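Local atomic coordinates of alpha-L-rhamnosidase (Streptomyces avermitilis, PDB entry 3W5N), a protein that releases terminal alpha-L-rhamnose from flavonoids such as naringin and from gum arabic, and binds L-rhamnose through a calcium-dependent carbohydrate-binding module. Residues A149-A154 and A229-A234; N541-A546 and R634-G639. All coordinates share one frame; numbering follows the deposited sequence.

Overall arrangement
Two rhamnose sites of one chain are sampled here, and they come in series: interaction 1 (149-154 with 229-234) closes before interaction 2 (541-546 with 634-639) opens. Interaction 1 joins two loops of the carbohydrate-binding module, a beta region, at the surface, its centre about 43 Å from the centre of the chain. Interaction 2 is buried, its centre about 13 Å from that of the chain, and ties a loop of the concanavalin-like region to the catalytic 6-hairpin glycosidase region. Their centres lie 32 Å apart and their nearest atoms about 19 Å, without touching, and no sheet holds both. Sugar capture through calcium and rhamnoside hydrolysis are thus housed in separate places.

Interaction 1 of 2, residues A149-A154 and A229-A234; sequences ANSAPA and ASVGPA. With CA (calcium ion), chain B; RAM (alpha-L-rhamnopyranose), chain D.
The calcium-dependent rhamnose site of the CBM67 module is backed by this contact, where A152 and G232 form a single antiparallel hydrogen-bonded bridge between two loops. A152 N donates to G232 O at 2.8 Å and G232 N to A152 O at 3.3 Å, the longer one the straighter (167° against 145°). Beside the bridge, A152 CB packs on A234 CB at 3.7 Å, and A154 CB rests 3.6 Å from S230 CA. S151 turns its OG anti to the backbone N (chi1 -169°), which sets that oxygen 3.7 Å from V231 CG1. The P233 ring lies against the 149-150 backbone, with CB 3.4 Å from A149 O. Its carbonyl faces the other way: P233 O binds the calcium ion at 2.4 Å, alongside O3 and O4 of the rhamnose and a water that also donates to S230 O. The side chains of D179, N180 and N228 complete the metal site. Segment 149-154 runs between strands 139-142 and 156-165. Segment 229-234 carries the chain from strand 218-227 of one antiparallel sheet to strand 235-244 of another; W142 of strand 139-142 touches both A152 and A234.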
loop_
_atom_site.group_PDB
_atom_site.type_symbol
_atom_site.label_atom_id
_atom_site.label_comp_id
_atom_site.label_asym_id
_atom_site.label_seq_id
_atom_site.Cartn_x
_atom_site.Cartn_y
_atom_site.Cartn_z
ATOM N N ALA A 149 9.966 4.401 -43.000
ATOM C CA ALA A 149 10.372 3.711 -41.761
ATOM C C ALA A 149 11.757 4.187 -41.288
ATOM O O ALA A 149 12.115 4.053 -40.107
ATOM C CB ALA A 149 10.345 2.195 -41.950
ATOM N N ASN A 150 12.525 4.756 -42.216
ATOM C CA ASN A 150 13.829 5.335 -41.887
ATOM C C ASN A 150 13.728 6.841 -41.663
ATOM O O ASN A 150 14.147 7.358 -40.617
ATOM C CB ASN A 150 14.869 5.005 -42.971
ATOM C CG ASN A 150 16.243 5.571 -42.641
ATOM O OD1 ASN A 150 16.641 6.603 -43.180
ATOM N ND2 ASN A 150 16.957 4.923 -41.712
ATOM N N SER A 151 13.155 7.552 -42.624
ATOM C CA SER A 151 13.056 8.995 -42.514
ATOM C C SER A 151 11.953 9.557 -43.400
ATOM O O SER A 151 11.821 9.167 -44.560
ATOM C CB SER A 151 14.400 9.652 -42.873
ATOM O OG SER A 151 14.365 11.019 -42.512
ATOM N N ALA A 152 11.177 10.472 -42.837
ATOM C CA ALA A 152 10.139 11.185 -43.550
ATOM C C ALA A 152 10.188 12.612 -43.038
ATOM O O ALA A 152 10.704 12.845 -41.933
ATOM C CB ALA A 152 8.774 10.548 -43.273
ATOM N N PRO A 153 9.688 13.584 -43.832
ATOM C CA PRO A 153 9.687 14.977 -43.367
ATOM C C PRO A 153 8.731 15.181 -42.176
ATOM O O PRO A 153 7.827 14.366 -41.958
ATOM C CB PRO A 153 9.180 15.757 -44.594
ATOM C CG PRO A 153 8.445 14.760 -45.411
ATOM C CD PRO A 153 9.173 13.467 -45.211
ATOM N N ALA A 154 8.940 16.251 -41.409
ATOM C CA ALA A 154 8.040 16.614 -40.303
ATOM C C ALA A 154 6.809 17.302 -40.883
ATOM O O ALA A 154 6.724 18.540 -40.946
ATOM C CB ALA A 154 8.759 17.522 -39.287
ATOM N N ALA A 229 6.410 14.194 -36.144
ATOM C CA ALA A 229 6.760 15.301 -35.242
ATOM C C ALA A 229 8.082 15.991 -35.565
ATOM O O ALA A 229 8.283 17.171 -35.239
ATOM C CB ALA A 229 6.770 14.814 -33.810
ATOM N N SER A 230 8.988 15.250 -36.180
ATOM C CA SER A 230 10.294 15.771 -36.546
ATOM C C SER A 230 10.830 14.912 -37.674
ATOM O O SER A 230 10.311 13.818 -37.920
ATOM C CB SER A 230 11.249 15.717 -35.345
ATOM O OG SER A 230 11.558 14.379 -34.998
ATOM N N VAL A 231 11.886 15.370 -38.345
ATOM C CA VAL A 231 12.531 14.541 -39.369
ATOM C C VAL A 231 13.036 13.218 -38.779
ATOM O O VAL A 231 13.802 13.200 -37.809
ATOM C CB VAL A 231 13.679 15.298 -40.073
ATOM C CG1 VAL A 231 14.314 14.434 -41.144
ATOM C CG2 VAL A 231 13.152 16.582 -40.680
ATOM N N GLY A 232 12.586 12.117 -39.378
ATOM C CA GLY A 232 12.785 10.774 -38.863
ATOM C C GLY A 232 11.600 9.891 -39.246
ATOM O O GLY A 232 10.769 10.299 -40.082
ATOM N N PRO A 233 11.511 8.691 -38.658
ATOM C CA PRO A 233 10.509 7.699 -39.117
ATOM C C PRO A 233 9.073 8.186 -38.975
ATOM O O PRO A 233 8.767 8.958 -38.070
ATOM C CB PRO A 233 10.766 6.478 -38.226
ATOM C CG PRO A 233 12.140 6.677 -37.656
ATOM C CD PRO A 233 12.357 8.160 -37.572
ATOM N N ALA A 234 8.213 7.740 -39.886
ATOM C CA ALA A 234 6.791 8.050 -39.822
ATOM C C ALA A 234 6.003 6.879 -40.360
ATOM O O ALA A 234 6.482 6.111 -41.217
ATOM C CB ALA A 234 6.468 9.296 -40.636
HETATM CA CA CA B . 8.426 10.266 -36.092
HETATM C C1 RAM D . 10.952 8.277 -31.316
HETATM C C2 RAM D . 9.980 9.368 -31.768
HETATM C C3 RAM D . 10.004 9.503 -33.301
HETATM C C4 RAM D . 9.730 8.171 -33.984
HETATM C C5 RAM D . 10.740 7.118 -33.503
HETATM C C6 RAM D . 10.415 5.715 -34.020
HETATM O O1 RAM D . 12.300 8.741 -31.492
HETATM O O2 RAM D . 8.680 8.990 -31.303
HETATM O O3 RAM D . 9.102 10.484 -33.845
HETATM O O4 RAM D . 9.765 8.454 -35.404
HETATM O O5 RAM D . 10.770 7.055 -32.056
HETATM O O HOH W 1 10.501 11.477 -36.415
#

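Interaction 2 of 2, residues N541-A546 and R634-G639; sequences NLRSAA and RDERLG. With RAM (alpha-L-rhamnopyranose), chain C.
R543 crosses to D635 and E636 from the type II' beta turn L542-A545, joining the concanavalin-like region to the active-site loop of the 6-hairpin glycosidase region. Its CB, CG and CD lie 3.5, 4.0 and 3.9 Å from D635 OD1. The chain then bends at chi3 (-54°), bringing its NE/NH2 side to that one oxygen, the guanidinium and carboxylate planes 59° apart: NE donates to the syn lone pair of D635 OD1 at 2.7 Å, and NH2 reaches it from above the carboxylate plane. R634 CD sits over the centre of one guanidinium face, 3.5 Å from R543 CZ. NH2 also makes a weak bond to E636 OE1, while NH1 binds a water and E910 O. D635 OD2 accepts from S544 OG at 2.5 Å and from S544 N at 3.0 Å, so neighbouring turn residues, R543 at OD1 and S544 at OD2, each hold one carboxylate oxygen. With an alanine in place of D635 both acceptors go, which is likely to leave S544 N and OG without this partner and the R543 guanidinium less firmly oriented. R634 grips E636 OE1 through NE and NH2 and pairs with E895 through NH1. At the inferred proton donor, E636 OE2 accepts a hydrogen bond from rhamnose O1 at 3.1 Å.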
loop_
_atom_site.group_PDB
_atom_site.type_symbol
_atom_site.label_atom_id
_atom_site.label_comp_id
_atom_site.label_asym_id
_atom_site.label_seq_id
_atom_site.Cartn_x
_atom_site.Cartn_y
_atom_site.Cartn_z
ATOM N N ASN A 541 -1.670 16.724 -10.331
ATOM C CA ASN A 541 -0.675 16.045 -9.490
ATOM C C ASN A 541 -0.758 14.504 -9.557
ATOM O O ASN A 541 0.140 13.816 -9.073
ATOM C CB ASN A 541 -0.745 16.538 -8.032
ATOM C CG ASN A 541 -1.963 16.029 -7.301
ATOM O OD1 ASN A 541 -3.089 16.093 -7.816
ATOM N ND2 ASN A 541 -1.750 15.506 -6.094
ATOM N N LEU A 542 -1.832 13.972 -10.156
ATOM C CA LEU A 542 -1.976 12.521 -10.334
ATOM C C LEU A 542 -1.116 12.035 -11.493
ATOM O O LEU A 542 -0.870 10.827 -11.641
ATOM C CB LEU A 542 -3.454 12.133 -10.540
ATOM C CG LEU A 542 -4.411 12.576 -9.430
ATOM C CD1 LEU A 542 -5.823 12.100 -9.734
ATOM C CD2 LEU A 542 -3.953 12.088 -8.053
ATOM N N ARG A 543 -0.643 12.985 -12.311
ATOM C CA ARG A 543 0.222 12.691 -13.448
ATOM C C ARG A 543 -0.494 11.716 -14.392
ATOM O O ARG A 543 -1.610 11.997 -14.794
ATOM C CB ARG A 543 1.615 12.225 -12.972
ATOM C CG ARG A 543 2.199 13.207 -11.950
ATOM C CD ARG A 543 3.678 12.976 -11.652
ATOM N NE ARG A 543 3.960 11.603 -11.240
ATOM C CZ ARG A 543 4.994 11.226 -10.493
ATOM N NH1 ARG A 543 5.854 12.124 -10.018
ATOM N NH2 ARG A 543 5.149 9.942 -10.187
ATOM N N SER A 544 0.094 10.572 -14.718
ATOM C CA SER A 544 -0.543 9.679 -15.691
ATOM C C SER A 544 -1.661 8.780 -15.143
ATOM O O SER A 544 -2.333 8.088 -15.922
ATOM C CB SER A 544 0.500 8.817 -16.396
ATOM O OG SER A 544 0.964 7.798 -15.531
ATOM N N ALA A 545 -1.872 8.778 -13.830
ATOM C CA ALA A 545 -2.973 7.977 -13.251
ATOM C C ALA A 545 -4.341 8.659 -13.437
ATOM O O ALA A 545 -4.622 9.680 -12.806
ATOM C CB ALA A 545 -2.699 7.680 -11.780
ATOM N N ALA A 546 -5.187 8.091 -14.301
ATOM C CA ALA A 546 -6.503 8.664 -14.577
ATOM C C ALA A 546 -7.425 8.633 -13.361
ATOM O O ALA A 546 -8.234 9.556 -13.171
ATOM C CB ALA A 546 -7.167 7.963 -15.766
ATOM N N ARG A 634 -1.232 9.193 -6.937
ATOM C CA ARG A 634 -0.680 9.390 -8.279
ATOM C C ARG A 634 -0.142 8.097 -8.896
ATOM O O ARG A 634 -0.292 7.008 -8.313
ATOM C CB ARG A 634 0.385 10.500 -8.252
ATOM C CG ARG A 634 1.661 10.102 -7.533
ATOM C CD ARG A 634 2.743 11.153 -7.753
ATOM N NE ARG A 634 3.933 10.912 -6.929
ATOM C CZ ARG A 634 4.423 11.783 -6.047
ATOM N NH1 ARG A 634 3.814 12.957 -5.832
ATOM N NH2 ARG A 634 5.510 11.483 -5.356
ATOM N N ASP A 635 0.490 8.206 -10.065
ATOM C CA ASP A 635 1.093 7.045 -10.745
ATOM C C ASP A 635 2.418 6.603 -10.123
ATOM O O ASP A 635 3.472 6.605 -10.781
ATOM C CB ASP A 635 1.283 7.328 -12.236
ATOM C CG ASP A 635 2.145 8.562 -12.500
ATOM O OD1 ASP A 635 2.593 9.235 -11.522
ATOM O OD2 ASP A 635 2.370 8.853 -13.706
ATOM N N GLU A 636 2.368 6.237 -8.842
ATOM C CA GLU A 636 3.566 5.804 -8.137
ATOM C C GLU A 636 3.153 4.655 -7.213
ATOM O O GLU A 636 3.021 3.537 -7.679
ATOM C CB GLU A 636 4.231 6.980 -7.407
ATOM C CG GLU A 636 5.662 6.684 -6.986
ATOM C CD GLU A 636 6.556 7.918 -6.914
ATOM O OE1 GLU A 636 6.096 9.047 -7.216
ATOM O OE2 GLU A 636 7.750 7.735 -6.591
ATOM N N ARG A 637 2.881 4.938 -5.939
ATOM C CA ARG A 637 2.339 3.922 -5.024
ATOM C C ARG A 637 3.311 2.756 -4.895
ATOM O O ARG A 637 2.912 1.583 -5.001
ATOM C CB ARG A 637 0.984 3.408 -5.512
ATOM C CG ARG A 637 0.115 4.509 -6.115
ATOM C CD ARG A 637 -1.326 4.053 -6.199
ATOM N NE ARG A 637 -2.100 4.961 -7.043
ATOM C CZ ARG A 637 -3.334 4.697 -7.452
ATOM N NH1 ARG A 637 -3.915 3.552 -7.108
ATOM N NH2 ARG A 637 -3.974 5.580 -8.208
ATOM N N LEU A 638 4.578 3.094 -4.666
ATOM C CA LEU A 638 5.636 2.105 -4.564
ATOM C C LEU A 638 6.088 1.932 -3.117
ATOM O O LEU A 638 5.883 2.815 -2.299
ATOM C CB LEU A 638 6.814 2.521 -5.455
ATOM C CG LEU A 638 6.459 2.835 -6.917
ATOM C CD1 LEU A 638 7.705 3.373 -7.599
ATOM C CD2 LEU A 638 5.953 1.611 -7.655
ATOM N N GLY A 639 6.715 0.795 -2.813
ATOM C CA GLY A 639 7.201 0.529 -1.447
ATOM C C GLY A 639 8.527 1.232 -1.154
ATOM O O GLY A 639 9.589 0.586 -1.065
HETATM C C1 RAM C . 9.384 10.407 -4.345
HETATM C C2 RAM C . 8.650 9.283 -3.592
HETATM C C3 RAM C . 9.160 9.127 -2.141
HETATM C C4 RAM C . 10.623 9.539 -1.901
HETATM C C5 RAM C . 11.359 9.461 -3.209
HETATM C C6 RAM C . 12.828 9.813 -2.949
HETATM O O1 RAM C . 9.249 10.259 -5.763
HETATM O O2 RAM C . 7.222 9.528 -3.687
HETATM O O3 RAM C . 8.438 9.973 -1.257
HETATM O O4 RAM C . 11.300 8.697 -0.942
HETATM O O5 RAM C . 10.783 10.420 -4.093
HETATM O O HOH W 2 0.898 13.424 -6.460
HETATM O O HOH W 3 7.900 11.019 -8.115
#